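Local coordinates for transcription regulator (Haloarcula marismortui ATCC 43049, PDB 3CRJ), which probably binds regulatory DNA and acts as a TetR-family transcription factor with an N-terminal helix-turn-helix domain and a C-terminal helical domain, at residues Glu86-Leu91 / Lys139-His144; Tyr133-Leu138 / Asp155-Thr160; His144-Asp147 / Thr152-Asp155; Leu164-Gly169 / Gln188-Tyr193. One frame throughout, in Å; residues are numbered along the deposited sequence.

Contact 1 of 4, residues Glu86-Leu91 / Lys139-His144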
loop_
_atom_site.group_PDB
_atom_site.type_symbol
_atom_site.label_atom_id
_atom_site.label_comp_id
_atom_site.label_asym_id
_atom_site.label_seq_id
_atom_site.Cartn_x
_atom_site.Cartn_y
_atom_site.Cartn_z
ATOM N N GLU A 86 22.966 -13.160 8.592
ATOM C CA GLU A 86 22.347 -13.640 7.360
ATOM C C GLU A 86 21.062 -14.389 7.711
ATOM O O GLU A 86 19.984 -14.093 7.154
ATOM C CB GLU A 86 23.284 -14.537 6.541
ATOM C CG GLU A 86 24.756 -14.560 7.035
ATOM C CD GLU A 86 25.728 -15.135 5.996
ATOM O OE1 GLU A 86 25.488 -14.864 4.783
ATOM O OE2 GLU A 86 26.707 -15.845 6.394
ATOM N N ALA A 87 21.160 -15.344 8.645
ATOM C CA ALA A 87 19.995 -16.180 8.989
ATOM C C ALA A 87 18.851 -15.380 9.610
ATOM O O ALA A 87 17.679 -15.736 9.466
ATOM C CB ALA A 87 20.387 -17.326 9.877
ATOM N N ARG A 88 19.197 -14.291 10.284
ATOM C CA ARG A 88 18.215 -13.534 11.027
ATOM C C ARG A 88 17.445 -12.597 10.120
ATOM O O ARG A 88 16.225 -12.412 10.290
ATOM C CB ARG A 88 18.883 -12.752 12.153
ATOM C CG ARG A 88 17.918 -12.392 13.269
ATOM C CD ARG A 88 18.429 -11.287 14.202
ATOM N NE ARG A 88 17.320 -10.754 14.990
ATOM C CZ ARG A 88 16.785 -11.363 16.042
ATOM N NH1 ARG A 88 17.269 -12.535 16.472
ATOM N NH2 ARG A 88 15.763 -10.788 16.671
ATOM N N LEU A 89 18.152 -11.996 9.167
ATOM C CA LEU A 89 17.499 -11.151 8.200
ATOM C C LEU A 89 16.443 -12.009 7.549
ATOM O O LEU A 89 15.232 -11.701 7.611
ATOM C CB LEU A 89 18.475 -10.603 7.158
ATOM C CG LEU A 89 17.922 -9.485 6.259
ATOM C CD1 LEU A 89 17.116 -8.384 7.015
ATOM C CD2 LEU A 89 19.000 -8.854 5.450
ATOM N N ASN A 90 16.883 -13.126 6.980
ATOM C CA ASN A 90 15.955 -13.999 6.270
ATOM C C ASN A 90 14.712 -14.348 7.072
ATOM O O ASN A 90 13.592 -14.224 6.579
ATOM C CB ASN A 90 16.664 -15.252 5.757
ATOM C CG ASN A 90 17.431 -14.986 4.491
ATOM O OD1 ASN A 90 16.928 -14.332 3.589
ATOM N ND2 ASN A 90 18.654 -15.477 4.421
ATOM N N LEU A 91 14.925 -14.771 8.313
ATOM C CA LEU A 91 13.861 -15.164 9.207
ATOM C C LEU A 91 12.912 -14.014 9.471
ATOM O O LEU A 91 11.708 -14.210 9.566
ATOM C CB LEU A 91 14.465 -15.676 10.504
ATOM C CG LEU A 91 14.652 -17.196 10.637
ATOM C CD1 LEU A 91 14.909 -17.915 9.309
ATOM C CD2 LEU A 91 15.741 -17.544 11.692
ATOM N N LYS A 139 16.917 -2.723 10.685
ATOM C CA LYS A 139 18.175 -2.016 10.838
ATOM C C LYS A 139 19.162 -2.674 11.817
ATOM O O LYS A 139 20.368 -2.726 11.548
ATOM C CB LYS A 139 17.932 -0.593 11.256
ATOM C CG LYS A 139 19.101 0.309 10.963
ATOM C CD LYS A 139 18.642 1.741 10.940
ATOM C CE LYS A 139 18.245 2.229 12.339
ATOM N NZ LYS A 139 19.395 2.277 13.250
ATOM N N ALA A 140 18.646 -3.202 12.923
ATOM C CA ALA A 140 19.483 -3.874 13.917
ATOM C C ALA A 140 20.215 -5.094 13.394
ATOM O O ALA A 140 21.343 -5.308 13.763
ATOM C CB ALA A 140 18.683 -4.236 15.172
ATOM N N VAL A 141 19.602 -5.891 12.529
ATOM C CA VAL A 141 20.309 -7.085 12.090
ATOM C C VAL A 141 21.291 -6.692 10.992
ATOM O O VAL A 141 22.417 -7.208 10.933
ATOM C CB VAL A 141 19.387 -8.260 11.728
ATOM C CG1 VAL A 141 18.390 -7.866 10.663
ATOM C CG2 VAL A 141 20.214 -9.463 11.284
ATOM N N ILE A 142 20.883 -5.717 10.180
ATOM C CA ILE A 142 21.775 -5.149 9.171
ATOM C C ILE A 142 23.006 -4.529 9.809
ATOM O O ILE A 142 24.138 -4.654 9.298
ATOM C CB ILE A 142 21.061 -4.112 8.273
ATOM C CG1 ILE A 142 20.027 -4.821 7.378
ATOM C CG2 ILE A 142 22.101 -3.339 7.435
ATOM C CD1 ILE A 142 19.158 -3.881 6.542
ATOM N N ASN A 143 22.809 -3.864 10.938
ATOM C CA ASN A 143 23.957 -3.272 11.600
ATOM C C ASN A 143 24.863 -4.346 12.152
ATOM O O ASN A 143 26.072 -4.246 12.019
ATOM C CB ASN A 143 23.532 -2.261 12.666
ATOM C CG ASN A 143 23.353 -0.855 12.098
ATOM O OD1 ASN A 143 24.053 -0.461 11.165
ATOM N ND2 ASN A 143 22.414 -0.093 12.657
ATOM N N HIS A 144 24.279 -5.377 12.755
ATOM C CA HIS A 144 25.049 -6.482 13.338
ATOM C C HIS A 144 25.989 -7.165 12.328
ATOM O O HIS A 144 27.169 -7.408 12.628
ATOM C CB HIS A 144 24.098 -7.503 13.958
ATOM C CG HIS A 144 24.783 -8.654 14.620
ATOM N ND1 HIS A 144 25.717 -8.494 15.622
ATOM C CD2 HIS A 144 24.644 -9.987 14.450
ATOM C CE1 HIS A 144 26.131 -9.677 16.035
ATOM N NE2 HIS A 144 25.493 -10.602 15.344
#
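The guanidinium of Arg88 is the one flat group among the three residues that meet here, and neither its faces nor its edges meet Val141. Only the aliphatic part of the Arg88 side chain does. The guanidinium has partners elsewhere: NH1 donates to the backbone oxygens of Val80 and Thr82, in the loop just before helix 85-97. The chain of Arg88 runs extended from CG to NE, and its slope across Val141 is oblique. Arg88 CB lies 3.7 Å from Val141 CG2. Further out, Arg88 CD comes to 3.9 Å from the same methyl group, Val141 CG2. The hydrocarbon of a polar residue thus lines one side of the valine, while the charged end is held by carbonyls.

Val141 divides its two methyl groups between two neighbours. CG1 stands between the backbone N and the carbonyl carbon (chi1 57°), which leaves CG2 anti to N. CG2 takes Arg88, and CG1 turns to Leu89. Leu89 CD1 is 3.9 Å from Val141 CG1, and these two side chains meet at about a right angle. Val141 CG2 also sits 3.9 Å from the backbone N of Leu89. No hydrogen bond crosses the pair, so this is apolar packing, with Leu89 and Val141 both buried.

The contact joins helix 85-97 to the C-terminal half of helix 121-148 in the TetR C-terminal domain. Leu89 also touches Leu198 of helix 181-198. On the other helix, Ile142 packs on Thr160 of helix 156-176.

Contact 2 of 4, residues Tyr133-Leu138 / Asp155-Thr160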
loop_
_atom_site.group_PDB
_atom_site.type_symbol
_atom_site.label_atom_id
_atom_site.label_comp_id
_atom_site.label_asym_id
_atom_site.label_seq_id
_atom_site.Cartn_x
_atom_site.Cartn_y
_atom_site.Cartn_z
ATOM N N TYR A 133 8.841 -0.313 14.684
ATOM C CA TYR A 133 9.282 -1.539 15.310
ATOM C C TYR A 133 9.993 -2.418 14.297
ATOM O O TYR A 133 11.057 -2.998 14.591
ATOM C CB TYR A 133 8.110 -2.315 15.911
ATOM C CG TYR A 133 8.576 -3.569 16.592
ATOM C CD1 TYR A 133 9.118 -3.516 17.887
ATOM C CD2 TYR A 133 8.526 -4.807 15.940
ATOM C CE1 TYR A 133 9.581 -4.664 18.521
ATOM C CE2 TYR A 133 9.003 -5.976 16.565
ATOM C CZ TYR A 133 9.521 -5.891 17.857
ATOM O OH TYR A 133 9.958 -7.031 18.513
ATOM N N VAL A 134 9.401 -2.499 13.104
ATOM C CA VAL A 134 9.955 -3.299 12.029
ATOM C C VAL A 134 11.266 -2.693 11.607
ATOM O O VAL A 134 12.276 -3.377 11.570
ATOM C CB VAL A 134 8.962 -3.445 10.851
ATOM C CG1 VAL A 134 9.633 -4.080 9.630
ATOM C CG2 VAL A 134 7.723 -4.263 11.298
ATOM N N ARG A 135 11.254 -1.397 11.328
ATOM C CA ARG A 135 12.466 -0.627 11.059
ATOM C C ARG A 135 13.595 -0.901 12.096
ATOM O O ARG A 135 14.722 -1.250 11.718
ATOM C CB ARG A 135 12.084 0.847 11.017
ATOM C CG ARG A 135 13.136 1.797 10.505
ATOM C CD ARG A 135 12.732 3.249 10.820
ATOM N NE ARG A 135 13.894 4.094 11.132
ATOM C CZ ARG A 135 14.081 4.761 12.273
ATOM N NH1 ARG A 135 13.185 4.727 13.270
ATOM N NH2 ARG A 135 15.187 5.475 12.423
ATOM N N TYR A 136 13.291 -0.768 13.392
ATOM C CA TYR A 136 14.267 -1.075 14.422
ATOM C C TYR A 136 14.813 -2.494 14.273
ATOM O O TYR A 136 16.013 -2.684 14.265
ATOM C CB TYR A 136 13.715 -0.844 15.830
ATOM C CG TYR A 136 14.689 -1.201 16.961
ATOM C CD1 TYR A 136 15.405 -0.220 17.644
ATOM C CD2 TYR A 136 14.879 -2.533 17.351
ATOM C CE1 TYR A 136 16.288 -0.564 18.689
ATOM C CE2 TYR A 136 15.754 -2.891 18.371
ATOM C CZ TYR A 136 16.459 -1.914 19.049
ATOM O OH TYR A 136 17.329 -2.302 20.081
HETATM N N MSE A 137 13.962 -3.494 14.150
HETATM C CA MSE A 137 14.475 -4.862 14.101
HETATM C C MSE A 137 15.214 -5.193 12.802
HETATM O O MSE A 137 16.108 -6.027 12.798
HETATM C CB MSE A 137 13.369 -5.867 14.341
HETATM C CG MSE A 137 12.378 -5.875 13.240
HETATM SE SE MSE A 137 11.155 -7.340 13.383
HETATM C CE MSE A 137 11.184 -7.754 11.501
ATOM N N LEU A 138 14.857 -4.527 11.716
ATOM C CA LEU A 138 15.546 -4.729 10.446
ATOM C C LEU A 138 16.897 -4.019 10.381
ATOM O O LEU A 138 17.915 -4.642 10.069
ATOM C CB LEU A 138 14.662 -4.271 9.293
ATOM C CG LEU A 138 13.624 -5.306 8.852
ATOM C CD1 LEU A 138 12.794 -4.716 7.725
ATOM C CD2 LEU A 138 14.284 -6.588 8.430
ATOM N N ASP A 155 24.588 2.322 3.800
ATOM C CA ASP A 155 23.665 3.210 4.521
ATOM C C ASP A 155 22.499 2.393 5.044
ATOM O O ASP A 155 21.540 2.137 4.332
ATOM C CB ASP A 155 23.198 4.347 3.604
ATOM C CG ASP A 155 22.110 5.220 4.224
ATOM O OD1 ASP A 155 21.567 4.899 5.298
ATOM O OD2 ASP A 155 21.769 6.242 3.598
ATOM N N ALA A 156 22.616 1.975 6.298
ATOM C CA ALA A 156 21.665 1.063 6.937
ATOM C C ALA A 156 20.279 1.640 6.944
ATOM O O ALA A 156 19.336 0.927 6.645
ATOM C CB ALA A 156 22.094 0.725 8.350
ATOM N N GLU A 157 20.138 2.929 7.252
ATOM C CA GLU A 157 18.799 3.510 7.277
ATOM C C GLU A 157 18.105 3.357 5.932
ATOM O O GLU A 157 16.928 3.055 5.884
ATOM C CB GLU A 157 18.788 4.967 7.750
ATOM C CG GLU A 157 18.307 5.143 9.218
ATOM C CD GLU A 157 16.840 4.687 9.488
ATOM O OE1 GLU A 157 15.973 4.743 8.573
ATOM O OE2 GLU A 157 16.540 4.286 10.642
ATOM N N HIS A 158 18.855 3.536 4.853
ATOM C CA HIS A 158 18.291 3.505 3.529
ATOM C C HIS A 158 18.053 2.108 3.001
ATOM O O HIS A 158 17.074 1.855 2.320
ATOM C CB HIS A 158 19.131 4.253 2.519
ATOM C CG HIS A 158 18.609 4.081 1.142
ATOM N ND1 HIS A 158 17.553 4.818 0.666
ATOM C CD2 HIS A 158 18.914 3.177 0.178
ATOM C CE1 HIS A 158 17.252 4.402 -0.553
ATOM N NE2 HIS A 158 18.060 3.403 -0.870
ATOM N N VAL A 159 18.965 1.197 3.277
ATOM C CA VAL A 159 18.644 -0.191 2.991
ATOM C C VAL A 159 17.366 -0.625 3.712
ATOM O O VAL A 159 16.488 -1.232 3.088
ATOM C CB VAL A 159 19.844 -1.159 3.213
ATOM C CG1 VAL A 159 19.449 -2.572 2.915
ATOM C CG2 VAL A 159 20.967 -0.774 2.307
ATOM N N THR A 160 17.202 -0.296 4.992
ATOM C CA THR A 160 16.012 -0.829 5.673
ATOM C C THR A 160 14.719 -0.115 5.252
ATOM O O THR A 160 13.648 -0.723 5.209
ATOM C CB THR A 160 16.166 -0.985 7.215
ATOM O OG1 THR A 160 15.174 -0.218 7.924
ATOM C CG2 THR A 160 17.559 -0.646 7.666
#
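Arg135 and Glu157 form a salt bridge between helix 121-148 and the first turn of helix 156-176, two successive helices of the TetR C-terminal domain. Glu157 OE2 lies at the guanidinium edge. It accepts from Arg135 NH2 at 2.5 Å, and more weakly from Arg135 NE. A second weak bond runs from NE to OE1. The guanidinium and carboxylate planes are 42° apart, and NH2 meets OE2 from above the carboxylate plane. The fit is therefore a skewed one, not a flat two-pronged pairing.

Behind the charges, Arg135 CG lies 3.9 Å from Thr160 OG1. Leu138 CB and Thr160 CB are 4.2 Å apart, where the backbones come nearest. The helix segments run at 123° to each other, with axes 10.0 Å apart.

Other partners lie further out. Glu132, one turn back on the same helix, holds Arg135 NH1 in a second salt bridge, which probably limits rotation of the guanidinium. Lys139 packs beside Glu157 and Thr160. His158 reaches Glu192 of the second subunit. The helix that carries Glu157 starts at an N-cap: Asp155 OD1 accepts from His158 N at 3.1 Å, with an N-H...O angle of 154°.

Contact 3 of 4, residues His144-Asp147 / Thr152-Asp155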
loop_
_atom_site.group_PDB
_atom_site.type_symbol
_atom_site.label_atom_id
_atom_site.label_comp_id
_atom_site.label_asym_id
_atom_site.label_seq_id
_atom_site.Cartn_x
_atom_site.Cartn_y
_atom_site.Cartn_z
ATOM N N HIS A 144 24.279 -5.377 12.755
ATOM C CA HIS A 144 25.049 -6.482 13.338
ATOM C C HIS A 144 25.989 -7.165 12.328
ATOM O O HIS A 144 27.169 -7.408 12.628
ATOM C CB HIS A 144 24.098 -7.503 13.958
ATOM C CG HIS A 144 24.783 -8.654 14.620
ATOM N ND1 HIS A 144 25.717 -8.494 15.622
ATOM C CD2 HIS A 144 24.644 -9.987 14.450
ATOM C CE1 HIS A 144 26.131 -9.677 16.035
ATOM N NE2 HIS A 144 25.493 -10.602 15.344
ATOM N N GLY A 145 25.447 -7.461 11.142
ATOM C CA GLY A 145 26.193 -8.078 10.078
ATOM C C GLY A 145 27.283 -7.185 9.535
ATOM O O GLY A 145 28.374 -7.665 9.219
ATOM N N ILE A 146 27.007 -5.888 9.428
ATOM C CA ILE A 146 28.059 -4.935 9.073
ATOM C C ILE A 146 29.157 -5.002 10.099
ATOM O O ILE A 146 30.341 -5.054 9.748
ATOM C CB ILE A 146 27.547 -3.472 8.974
ATOM C CG1 ILE A 146 26.457 -3.328 7.882
ATOM C CG2 ILE A 146 28.734 -2.473 8.792
ATOM C CD1 ILE A 146 25.918 -1.913 7.739
ATOM N N ASP A 147 28.770 -4.993 11.373
ATOM C CA ASP A 147 29.735 -5.148 12.458
ATOM C C ASP A 147 30.493 -6.461 12.347
ATOM O O ASP A 147 31.697 -6.447 12.454
ATOM C CB ASP A 147 29.069 -4.979 13.819
ATOM C CG ASP A 147 28.553 -3.565 14.026
ATOM O OD1 ASP A 147 29.055 -2.670 13.307
ATOM O OD2 ASP A 147 27.678 -3.333 14.899
ATOM N N THR A 152 28.376 -5.697 3.535
ATOM C CA THR A 152 29.070 -4.479 3.109
ATOM C C THR A 152 28.659 -3.281 3.957
ATOM O O THR A 152 27.471 -3.166 4.329
ATOM C CB THR A 152 28.699 -4.188 1.668
ATOM O OG1 THR A 152 29.093 -5.306 0.871
ATOM C CG2 THR A 152 29.350 -2.914 1.167
ATOM N N ASP A 153 29.612 -2.391 4.248
ATOM C CA ASP A 153 29.281 -1.217 5.050
ATOM C C ASP A 153 28.490 -0.191 4.249
ATOM O O ASP A 153 29.069 0.622 3.546
ATOM C CB ASP A 153 30.523 -0.550 5.651
ATOM C CG ASP A 153 30.168 0.657 6.517
ATOM O OD1 ASP A 153 31.036 1.511 6.743
ATOM O OD2 ASP A 153 29.009 0.770 6.971
ATOM N N VAL A 154 27.174 -0.207 4.398
ATOM C CA VAL A 154 26.290 0.589 3.548
ATOM C C VAL A 154 25.350 1.419 4.419
ATOM O O VAL A 154 25.332 1.247 5.642
ATOM C CB VAL A 154 25.484 -0.344 2.601
ATOM C CG1 VAL A 154 24.362 -0.982 3.352
ATOM C CG2 VAL A 154 24.993 0.422 1.337
ATOM N N ASP A 155 24.588 2.322 3.800
ATOM C CA ASP A 155 23.665 3.210 4.521
ATOM C C ASP A 155 22.499 2.393 5.044
ATOM O O ASP A 155 21.540 2.137 4.332
ATOM C CB ASP A 155 23.198 4.347 3.604
ATOM C CG ASP A 155 22.110 5.220 4.224
ATOM O OD1 ASP A 155 21.567 4.899 5.298
ATOM O OD2 ASP A 155 21.769 6.242 3.598
#
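Ile146 carries one side of this contact alone, meeting Thr152, Asp153 and Val154 in turn. Its CB points from helix 121-148 at the incoming chain and branches there. CG1 lies beside the backbone N (chi1 -61°), which leaves the methyl CG2 anti to it and facing Asp153. CG2 lies 3.7 Å from Asp153 OD2 and 4.0 Å from Asp153 CA. The aspartate side chain slants obliquely past the isoleucine, and its CB and CG also come near this methyl group.

The other branch starts at CG1, which lies 3.7 Å from the backbone oxygen of Thr152. The chain then continues fully extended (chi2 -180°) to CD1. That tip sits 3.8 Å from Val154 O and 4.0 Å from Thr152 O. The side chain therefore rests mainly on backbone carbonyls and one carboxylate. No hydrogen bond joins the two segments, and the touch is van der Waals packing at the surface.

A backbone bond between Gly145 and Phe151 spans the turn, just ahead of 152-155. The bonds of Thr152 to Leu198 tie the loop to helix 181-198: OG1 bonds to Leu198 O, and a backbone bond also joins the two residues.

The contact lies across the short loop from the end of helix 121-148 to the start of helix 156-176. Asp155 ends that loop as the N-cap of the next helix. Val154 packs on Val159 in the first turn of that helix, and the end of helix 181-198 lies alongside at Leu198.

Contact 4 of 4, residues Leu164-Gly169 / Gln188-Tyr193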
loop_
_atom_site.group_PDB
_atom_site.type_symbol
_atom_site.label_atom_id
_atom_site.label_comp_id
_atom_site.label_asym_id
_atom_site.label_seq_id
_atom_site.Cartn_x
_atom_site.Cartn_y
_atom_site.Cartn_z
ATOM N N LEU A 164 11.407 -1.730 3.635
ATOM C CA LEU A 164 10.101 -1.340 4.180
ATOM C C LEU A 164 9.135 -1.089 3.047
ATOM O O LEU A 164 7.943 -1.400 3.165
ATOM C CB LEU A 164 10.206 -0.080 5.042
ATOM C CG LEU A 164 10.226 -0.185 6.568
ATOM C CD1 LEU A 164 10.691 -1.564 7.065
ATOM C CD2 LEU A 164 11.100 0.951 7.154
ATOM N N THR A 165 9.661 -0.513 1.966
ATOM C CA THR A 165 8.845 -0.177 0.825
ATOM C C THR A 165 8.362 -1.441 0.133
ATOM O O THR A 165 7.162 -1.605 -0.112
ATOM C CB THR A 165 9.575 0.749 -0.149
ATOM O OG1 THR A 165 9.986 1.933 0.549
ATOM C CG2 THR A 165 8.641 1.122 -1.294
ATOM N N ILE A 166 9.297 -2.343 -0.142
ATOM C CA ILE A 166 8.976 -3.667 -0.683
ATOM C C ILE A 166 7.874 -4.276 0.177
ATOM O O ILE A 166 6.824 -4.613 -0.348
ATOM C CB ILE A 166 10.253 -4.569 -0.818
ATOM C CG1 ILE A 166 11.191 -3.969 -1.860
ATOM C CG2 ILE A 166 9.909 -6.020 -1.156
ATOM C CD1 ILE A 166 12.628 -4.373 -1.689
ATOM N N ILE A 167 8.069 -4.355 1.493
ATOM C CA ILE A 167 7.037 -4.929 2.361
ATOM C C ILE A 167 5.669 -4.272 2.136
ATOM O O ILE A 167 4.670 -4.960 1.864
ATOM C CB ILE A 167 7.365 -4.802 3.843
ATOM C CG1 ILE A 167 8.763 -5.341 4.155
ATOM C CG2 ILE A 167 6.265 -5.504 4.708
ATOM C CD1 ILE A 167 8.927 -6.733 3.746
ATOM N N ASP A 168 5.612 -2.951 2.241
ATOM C CA ASP A 168 4.337 -2.279 2.062
ATOM C C ASP A 168 3.801 -2.393 0.645
ATOM O O ASP A 168 2.592 -2.357 0.463
ATOM C CB ASP A 168 4.359 -0.834 2.558
ATOM C CG ASP A 168 4.332 -0.754 4.090
ATOM O OD1 ASP A 168 3.604 -1.555 4.741
ATOM O OD2 ASP A 168 5.054 0.096 4.659
ATOM N N GLY A 169 4.685 -2.540 -0.344
ATOM C CA GLY A 169 4.243 -2.768 -1.706
ATOM C C GLY A 169 3.436 -4.045 -1.804
ATOM O O GLY A 169 2.306 -4.061 -2.325
ATOM N N GLN A 188 10.963 -12.508 -2.813
ATOM C CA GLN A 188 12.117 -12.677 -3.716
ATOM C C GLN A 188 12.786 -11.346 -4.048
ATOM O O GLN A 188 14.036 -11.248 -4.089
ATOM C CB GLN A 188 11.720 -13.355 -5.020
ATOM C CG GLN A 188 12.951 -13.655 -5.863
ATOM C CD GLN A 188 12.645 -14.380 -7.161
ATOM O OE1 GLN A 188 11.841 -15.306 -7.183
ATOM N NE2 GLN A 188 13.290 -13.963 -8.246
ATOM N N THR A 189 11.951 -10.327 -4.291
ATOM C CA THR A 189 12.447 -8.968 -4.452
ATOM C C THR A 189 13.281 -8.572 -3.225
ATOM O O THR A 189 14.454 -8.173 -3.366
ATOM C CB THR A 189 11.296 -8.009 -4.640
ATOM O OG1 THR A 189 10.554 -8.403 -5.794
ATOM C CG2 THR A 189 11.796 -6.583 -4.821
ATOM N N ALA A 190 12.710 -8.728 -2.030
ATOM C CA ALA A 190 13.461 -8.489 -0.805
ATOM C C ALA A 190 14.816 -9.219 -0.767
ATOM O O ALA A 190 15.812 -8.604 -0.429
ATOM C CB ALA A 190 12.631 -8.830 0.427
ATOM N N SER A 191 14.889 -10.504 -1.109
ATOM C CA SER A 191 16.209 -11.151 -1.107
ATOM C C SER A 191 17.150 -10.583 -2.158
ATOM O O SER A 191 18.285 -10.249 -1.844
ATOM C CB SER A 191 16.149 -12.680 -1.222
ATOM O OG SER A 191 16.290 -13.221 0.083
ATOM N N GLU A 192 16.673 -10.445 -3.394
ATOM C CA GLU A 192 17.496 -9.870 -4.449
ATOM C C GLU A 192 18.004 -8.504 -4.022
ATOM O O GLU A 192 19.212 -8.223 -4.117
ATOM C CB GLU A 192 16.721 -9.776 -5.764
ATOM C CG GLU A 192 16.492 -11.097 -6.444
ATOM C CD GLU A 192 15.343 -11.066 -7.428
ATOM O OE1 GLU A 192 14.518 -10.135 -7.380
ATOM O OE2 GLU A 192 15.242 -11.993 -8.255
ATOM N N TYR A 193 17.100 -7.671 -3.509
ATOM C CA TYR A 193 17.485 -6.326 -3.131
ATOM C C TYR A 193 18.570 -6.357 -2.084
ATOM O O TYR A 193 19.583 -5.646 -2.205
ATOM C CB TYR A 193 16.321 -5.491 -2.600
ATOM C CG TYR A 193 16.819 -4.135 -2.183
ATOM C CD1 TYR A 193 17.205 -3.196 -3.141
ATOM C CD2 TYR A 193 16.972 -3.814 -0.842
ATOM C CE1 TYR A 193 17.694 -1.977 -2.778
ATOM C CE2 TYR A 193 17.482 -2.591 -0.454
ATOM C CZ TYR A 193 17.843 -1.676 -1.430
ATOM O OH TYR A 193 18.363 -0.458 -1.059
#
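Thr189 is the first residue of 188-193 to meet Ile166. Its OG1 lies beside the backbone N (chi1 -59°), which puts the methyl CG2 anti to it. Thr189 CG2 lies 3.9 Å from Ile166 CD1 and 4.0 Å from Ile166 CG1. The hydroxyl goes elsewhere: OG1 bonds to Thr185 O and to Ser162 of the second subunit.

Ala190 follows, at the point where the two backbones come nearest. Ile166 CG2 is 4.0 Å from the backbone N of Ala190 and 4.2 Å from Ala190 CB. The small side chain lets the isoleucine branch approach the helix backbone. Ser191 OG bonds to Arg187. Glu192 binds Gln188 one turn back, with Gln188 NE2 donating to Glu192 OE2 at 2.8 Å and a nearly straight 171°. Its other oxygen, OE1, bonds to Tyr193 and His158 of the second subunit.

Tyr193 closes the segment. Its CB lies 4.0 Å from Ile166 CD1, the same tip that touches Thr189. Its OH bonds to Ser162 of the same chain and to Glu192 of the second subunit.

Ile166 is thus a buried side chain packed on Thr189, Ala190 and Tyr193 of the antiparallel neighbour. The segment axes run at 169°, 9.8 Å apart. This pairing of the last two long helices, with the same pair of the second subunit against it, is the four-helix bundle interface typical of TetR-family dimers.

In the fold
After the N-terminal helices, helix 85-97 is the first to take part. Contact 1 closes the long loop from it to helix 121-148. Contact 2 opens within that loop, at 133-138, and closes after it, so contacts 1 and 2 cross. They also touch, through Leu89 CD1 and Leu138 CD2, 3.6 Å apart. Contact 3 starts where contact 1 ends, sharing His144, and its second segment runs into that of contact 2 at Asp155. Its short loop therefore nests within that of contact 2. Contact 4 follows in series and joins helices 156-176 and 181-198. Leu164 ties it back to Val134 and Leu138 of contact 2. Together they link four helices of the C-terminal domain.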